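Local coordinates for protein AcrH (Aeromonas hydrophila, PDB 3WXX) that probably acts as the chaperone of the type III secretion translocator AopB, with which it forms a chaperone-translocator complex, at residues 13-18 with 53-58; 74-79 with 104-109. The protein carries 1 engineered substitution. One frame throughout, in Å; residues are numbered along the deposited sequence.

Contact 1: residues 13-18 with 53-58; sequences GTLAML and CVLDHY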
loop_
_atom_site.group_PDB
_atom_site.type_symbol
_atom_site.label_atom_id
_atom_site.label_comp_id
_atom_site.label_asym_id
_atom_site.label_seq_id
_atom_site.Cartn_x
_atom_site.Cartn_y
_atom_site.Cartn_z
ATOM N N GLY A 13 -9.414 10.593 6.624
ATOM C CA GLY A 13 -8.296 11.421 6.977
ATOM C C GLY A 13 -6.973 10.648 6.965
ATOM O O GLY A 13 -6.929 9.395 7.115
ATOM N N THR A 14 -5.908 11.426 6.803
ATOM C CA THR A 14 -4.560 10.939 6.676
ATOM C C THR A 14 -3.656 11.561 7.701
ATOM O O THR A 14 -3.978 12.575 8.276
ATOM C CB THR A 14 -4.000 11.307 5.325
ATOM O OG1 THR A 14 -3.601 12.668 5.360
ATOM C CG2 THR A 14 -5.059 11.129 4.261
ATOM N N LEU A 15 -2.495 10.962 7.872
ATOM C CA LEU A 15 -1.455 11.488 8.750
ATOM C C LEU A 15 -0.961 12.881 8.326
ATOM O O LEU A 15 -0.596 13.685 9.162
ATOM C CB LEU A 15 -0.264 10.529 8.773
ATOM C CG LEU A 15 0.887 10.808 9.719
ATOM C CD1 LEU A 15 0.465 10.661 11.151
ATOM C CD2 LEU A 15 2.010 9.833 9.428
ATOM N N ALA A 16 -0.964 13.168 7.040
ATOM C CA ALA A 16 -0.550 14.478 6.583
ATOM C C ALA A 16 -1.474 15.508 7.209
ATOM O O ALA A 16 -1.038 16.458 7.842
ATOM C CB ALA A 16 -0.617 14.565 5.057
HETATM N N MSE A 17 -2.758 15.308 6.997
HETATM C CA MSE A 17 -3.770 16.201 7.525
HETATM C C MSE A 17 -3.606 16.401 9.013
HETATM O O MSE A 17 -3.755 17.508 9.533
HETATM C CB MSE A 17 -5.136 15.593 7.213
HETATM C CG MSE A 17 -5.505 15.868 5.772
HETATM SE SE MSE A 17 -7.131 14.833 5.415
HETATM C CE MSE A 17 -6.996 14.929 3.449
ATOM N N LEU A 18 -3.332 15.308 9.706
ATOM C CA LEU A 18 -3.287 15.334 11.140
ATOM C C LEU A 18 -2.163 16.235 11.581
ATOM O O LEU A 18 -2.321 16.972 12.531
ATOM C CB LEU A 18 -3.051 13.942 11.683
ATOM C CG LEU A 18 -3.918 13.522 12.840
ATOM C CD1 LEU A 18 -5.383 13.537 12.455
ATOM C CD2 LEU A 18 -3.493 12.121 13.235
ATOM N N CYS A 53 3.825 7.264 1.445
ATOM C CA CYS A 53 2.724 6.352 1.525
ATOM C C CYS A 53 2.084 6.365 2.879
ATOM O O CYS A 53 0.891 6.172 3.021
ATOM C CB CYS A 53 3.168 4.943 1.172
ATOM S SG CYS A 53 3.508 4.727 -0.569
ATOM N N VAL A 54 2.882 6.576 3.901
ATOM C CA VAL A 54 2.354 6.679 5.270
ATOM C C VAL A 54 1.678 8.048 5.496
ATOM O O VAL A 54 0.680 8.124 6.173
ATOM C CB VAL A 54 3.482 6.416 6.288
ATOM C CG1 VAL A 54 3.099 6.913 7.661
ATOM C CG2 VAL A 54 3.823 4.936 6.334
ATOM N N LEU A 55 2.240 9.110 4.926
ATOM C CA LEU A 55 1.689 10.469 5.067
ATOM C C LEU A 55 0.364 10.640 4.364
ATOM O O LEU A 55 -0.525 11.291 4.890
ATOM C CB LEU A 55 2.690 11.518 4.561
ATOM C CG LEU A 55 3.881 11.691 5.510
ATOM C CD1 LEU A 55 5.051 12.368 4.841
ATOM C CD2 LEU A 55 3.457 12.454 6.750
ATOM N N ASP A 56 0.222 10.042 3.190
ATOM C CA ASP A 56 -1.065 10.021 2.516
ATOM C C ASP A 56 -1.264 8.622 1.904
ATOM O O ASP A 56 -0.705 8.312 0.869
ATOM C CB ASP A 56 -1.139 11.123 1.464
ATOM C CG ASP A 56 -2.512 11.209 0.743
ATOM O OD1 ASP A 56 -3.305 10.247 0.719
ATOM O OD2 ASP A 56 -2.765 12.264 0.131
ATOM N N HIS A 57 -2.099 7.808 2.529
ATOM C CA HIS A 57 -2.173 6.424 2.168
ATOM C C HIS A 57 -3.269 6.180 1.153
ATOM O O HIS A 57 -3.715 5.034 0.966
ATOM C CB HIS A 57 -2.314 5.535 3.423
ATOM C CG HIS A 57 -3.588 5.738 4.201
ATOM N ND1 HIS A 57 -3.718 6.676 5.199
ATOM C CD2 HIS A 57 -4.770 5.081 4.164
ATOM C CE1 HIS A 57 -4.918 6.595 5.742
ATOM N NE2 HIS A 57 -5.572 5.622 5.144
ATOM N N TYR A 58 -3.694 7.268 0.517
ATOM C CA TYR A 58 -4.640 7.213 -0.621
ATOM C C TYR A 58 -4.043 7.656 -1.969
ATOM O O TYR A 58 -4.679 7.433 -2.966
ATOM C CB TYR A 58 -5.937 7.978 -0.322
ATOM C CG TYR A 58 -6.676 7.508 0.931
ATOM C CD1 TYR A 58 -7.548 6.404 0.912
ATOM C CD2 TYR A 58 -6.518 8.187 2.134
ATOM C CE1 TYR A 58 -8.216 5.986 2.084
ATOM C CE2 TYR A 58 -7.174 7.803 3.287
ATOM C CZ TYR A 58 -8.022 6.700 3.279
ATOM O OH TYR A 58 -8.617 6.377 4.486
#

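Contact 2: residues 74-79 with 104-109; sequences GQFRLA and LLQLGE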
loop_
_atom_site.group_PDB
_atom_site.type_symbol
_atom_site.label_atom_id
_atom_site.label_comp_id
_atom_site.label_asym_id
_atom_site.label_seq_id
_atom_site.Cartn_x
_atom_site.Cartn_y
_atom_site.Cartn_z
ATOM N N GLY A 74 15.081 -5.457 -7.257
ATOM C CA GLY A 74 14.843 -6.897 -7.358
ATOM C C GLY A 74 13.876 -7.473 -6.335
ATOM O O GLY A 74 13.635 -8.654 -6.348
ATOM N N GLN A 75 13.277 -6.634 -5.504
ATOM C CA GLN A 75 12.255 -7.057 -4.563
ATOM C C GLN A 75 10.868 -7.192 -5.221
ATOM O O GLN A 75 9.943 -6.429 -4.934
ATOM C CB GLN A 75 12.233 -6.050 -3.402
ATOM C CG GLN A 75 13.389 -6.239 -2.445
ATOM C CD GLN A 75 13.341 -7.599 -1.736
ATOM O OE1 GLN A 75 12.270 -8.200 -1.557
ATOM N NE2 GLN A 75 14.494 -8.069 -1.288
ATOM N N PHE A 76 10.716 -8.175 -6.092
ATOM C CA PHE A 76 9.522 -8.273 -6.960
ATOM C C PHE A 76 8.211 -8.533 -6.247
ATOM O O PHE A 76 7.161 -8.027 -6.641
ATOM C CB PHE A 76 9.726 -9.359 -8.033
ATOM C CG PHE A 76 10.955 -9.131 -8.880
ATOM C CD1 PHE A 76 11.032 -8.041 -9.731
ATOM C CD2 PHE A 76 12.032 -9.997 -8.810
ATOM C CE1 PHE A 76 12.158 -7.815 -10.482
ATOM C CE2 PHE A 76 13.163 -9.777 -9.567
ATOM C CZ PHE A 76 13.226 -8.687 -10.399
ATOM N N ARG A 77 8.270 -9.348 -5.215
ATOM C CA ARG A 77 7.082 -9.749 -4.485
ATOM C C ARG A 77 6.496 -8.542 -3.753
ATOM O O ARG A 77 5.285 -8.323 -3.741
ATOM C CB ARG A 77 7.465 -10.846 -3.484
ATOM C CG ARG A 77 6.380 -11.683 -2.889
ATOM C CD ARG A 77 5.461 -12.326 -3.917
ATOM N NE ARG A 77 5.909 -13.672 -4.242
ATOM C CZ ARG A 77 5.290 -14.469 -5.110
ATOM N NH1 ARG A 77 4.201 -14.040 -5.758
ATOM N NH2 ARG A 77 5.770 -15.691 -5.341
ATOM N N LEU A 78 7.378 -7.796 -3.092
ATOM C CA LEU A 78 6.992 -6.620 -2.327
ATOM C C LEU A 78 6.517 -5.500 -3.236
ATOM O O LEU A 78 5.682 -4.705 -2.856
ATOM C CB LEU A 78 8.169 -6.116 -1.495
ATOM C CG LEU A 78 8.737 -7.011 -0.373
ATOM C CD1 LEU A 78 9.598 -6.214 0.604
ATOM C CD2 LEU A 78 7.646 -7.754 0.389
ATOM N N ALA A 79 7.061 -5.450 -4.447
ATOM C CA ALA A 79 6.624 -4.490 -5.446
ATOM C C ALA A 79 5.198 -4.760 -5.904
ATOM O O ALA A 79 4.389 -3.831 -6.032
ATOM C CB ALA A 79 7.573 -4.525 -6.618
ATOM N N LEU A 104 5.674 -10.317 -11.735
ATOM C CA LEU A 104 5.152 -11.711 -11.714
ATOM C C LEU A 104 5.881 -12.648 -12.651
ATOM O O LEU A 104 6.219 -13.751 -12.274
ATOM C CB LEU A 104 3.670 -11.736 -11.995
ATOM C CG LEU A 104 2.853 -11.177 -10.814
ATOM C CD1 LEU A 104 1.394 -11.033 -11.189
ATOM C CD2 LEU A 104 2.974 -12.061 -9.580
ATOM N N LEU A 105 6.214 -12.158 -13.840
ATOM C CA LEU A 105 6.945 -12.939 -14.841
ATOM C C LEU A 105 8.328 -13.293 -14.362
ATOM O O LEU A 105 8.797 -14.380 -14.618
ATOM C CB LEU A 105 7.052 -12.163 -16.178
ATOM C CG LEU A 105 7.863 -12.835 -17.310
ATOM C CD1 LEU A 105 7.279 -14.195 -17.673
ATOM C CD2 LEU A 105 7.882 -11.925 -18.505
ATOM N N GLN A 106 8.999 -12.348 -13.714
ATOM C CA GLN A 106 10.306 -12.603 -13.153
ATOM C C GLN A 106 10.251 -13.689 -12.091
ATOM O O GLN A 106 11.248 -14.346 -11.855
ATOM C CB GLN A 106 10.898 -11.328 -12.554
ATOM C CG GLN A 106 11.326 -10.346 -13.624
ATOM C CD GLN A 106 12.493 -10.847 -14.445
ATOM O OE1 GLN A 106 12.377 -10.916 -15.657
ATOM N NE2 GLN A 106 13.604 -11.233 -13.801
ATOM N N LEU A 107 9.109 -13.868 -11.430
ATOM C CA LEU A 107 8.990 -14.917 -10.400
ATOM C C LEU A 107 8.414 -16.218 -10.952
ATOM O O LEU A 107 8.235 -17.179 -10.208
ATOM C CB LEU A 107 8.093 -14.444 -9.257
ATOM C CG LEU A 107 8.573 -13.290 -8.414
ATOM C CD1 LEU A 107 7.442 -12.811 -7.541
ATOM C CD2 LEU A 107 9.762 -13.696 -7.564
ATOM N N GLY A 108 8.089 -16.243 -12.234
ATOM C CA GLY A 108 7.567 -17.434 -12.841
ATOM C C GLY A 108 6.071 -17.570 -12.688
ATOM O O GLY A 108 5.506 -18.566 -13.113
ATOM N N GLU A 109 5.409 -16.574 -12.109
ATOM C CA GLU A 109 3.966 -16.664 -11.960
ATOM C C GLU A 109 3.243 -16.200 -13.217
ATOM O O GLU A 109 2.771 -15.074 -13.318
ATOM C CB GLU A 109 3.495 -15.975 -10.683
ATOM C CG GLU A 109 3.380 -16.966 -9.551
ATOM C CD GLU A 109 3.634 -16.345 -8.201
ATOM O OE1 GLU A 109 2.788 -15.522 -7.750
ATOM O OE2 GLU A 109 4.679 -16.693 -7.607
#

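Contact 1: residues 13-18 with 53-58
The backbones of T14 and A16 run close past L55 and D56, with the CA atoms of A16 and L55 4.8 Å apart where the start of the short helix 15-18 meets the C-terminal end of helix 42-55. One carbonyl ties the two together: A16 N donates to L55 O at 2.9 Å, lying in the carbonyl plane on a lone pair, though the N-H...O angle of 141° is bent. T14 OG1 adds a weak bond to the same L55 O. T14 is the N-cap of helix 15-18, and its OG1 accepts from M17 N in a nearly straight bond; with OG1 held between the backbone N and the carbonyl carbon (chi1 79°), it serves both the cap and L55. T14 CG2 meets the edge of the Y58 ring at CD2, 3.9 Å away, and stays near D56 OD1, which accepts from Y58 N in an Asx turn. On the apolar flank L15 lies side by side with V54, its CD2 3.6 Å from V54 CG1 and also against L55 CD2. G13 O approaches H57 CE1 at 3.7 Å; G13 and Y58 belong to a magnesium site seen in this protein, which holds no ion here. Around this buried junction, helix 23-38 packs on L55 through L26 and L29, F62 of helix 60-72 touches D56, and the AopB chain reaches L15 and Y58.

Contact 2: residues 74-79 with 104-109
F76 and R77, in the first turn of helix 76-89, face Q106 of helix 95-106 and, following it in the chain, L107 and E109, in the all-helical, TPR-like fold expected of this chaperone class. Helix 95-106 closes in a Schellman motif with G108 at positive phi, and this turn brings E109 round to R77. The packed part is an apolar patch around F76 and L107. Q106 CB sits over the centre of the F76 ring in a CH-pi contact, 4.0 Å from the centroid, while G74 O lies toward the rim of the opposite face. F76 CB meanwhile rests against L107 CG at 4.1 Å, and L107 also touches I80 farther along helix 76-89. The solvent side is carried by the exposed R77: its chain is bent, and its guanidinium lies over L107, whose CD1 is 3.6 Å from R77 CZ above the centre of that plane. E109 meets the guanidinium at its edge, in an end-on, two-pronged salt bridge with the two planes only 29° apart: R77 NH1 donates to E109 OE1 at 2.9 Å in a nearly straight bond, and R77 NH2 reaches the syn lone pair of E109 OE2 at 2.7 Å.

How the contacts relate
The two contacts follow one another along the chain and lie on opposite sides of its centre. Their centres are 28 Å apart and their nearest atoms about 10 Å, so they do not touch. Helix 60-72 bridges the gap: its side chains meet C53 and D56 of contact 1, while its R70 touches L78 and A79 of contact 2. Contact 1 is buried and carries G13 and Y58 of the magnesium site, empty in this chain; L9, also of that site, lies about 4 Å from H57, side chain to side chain. Contact 2 is a surface junction away from it. AopB reaches both, bonding Y58 O through its K100 and Q75 NE2 through its M160 carbonyl.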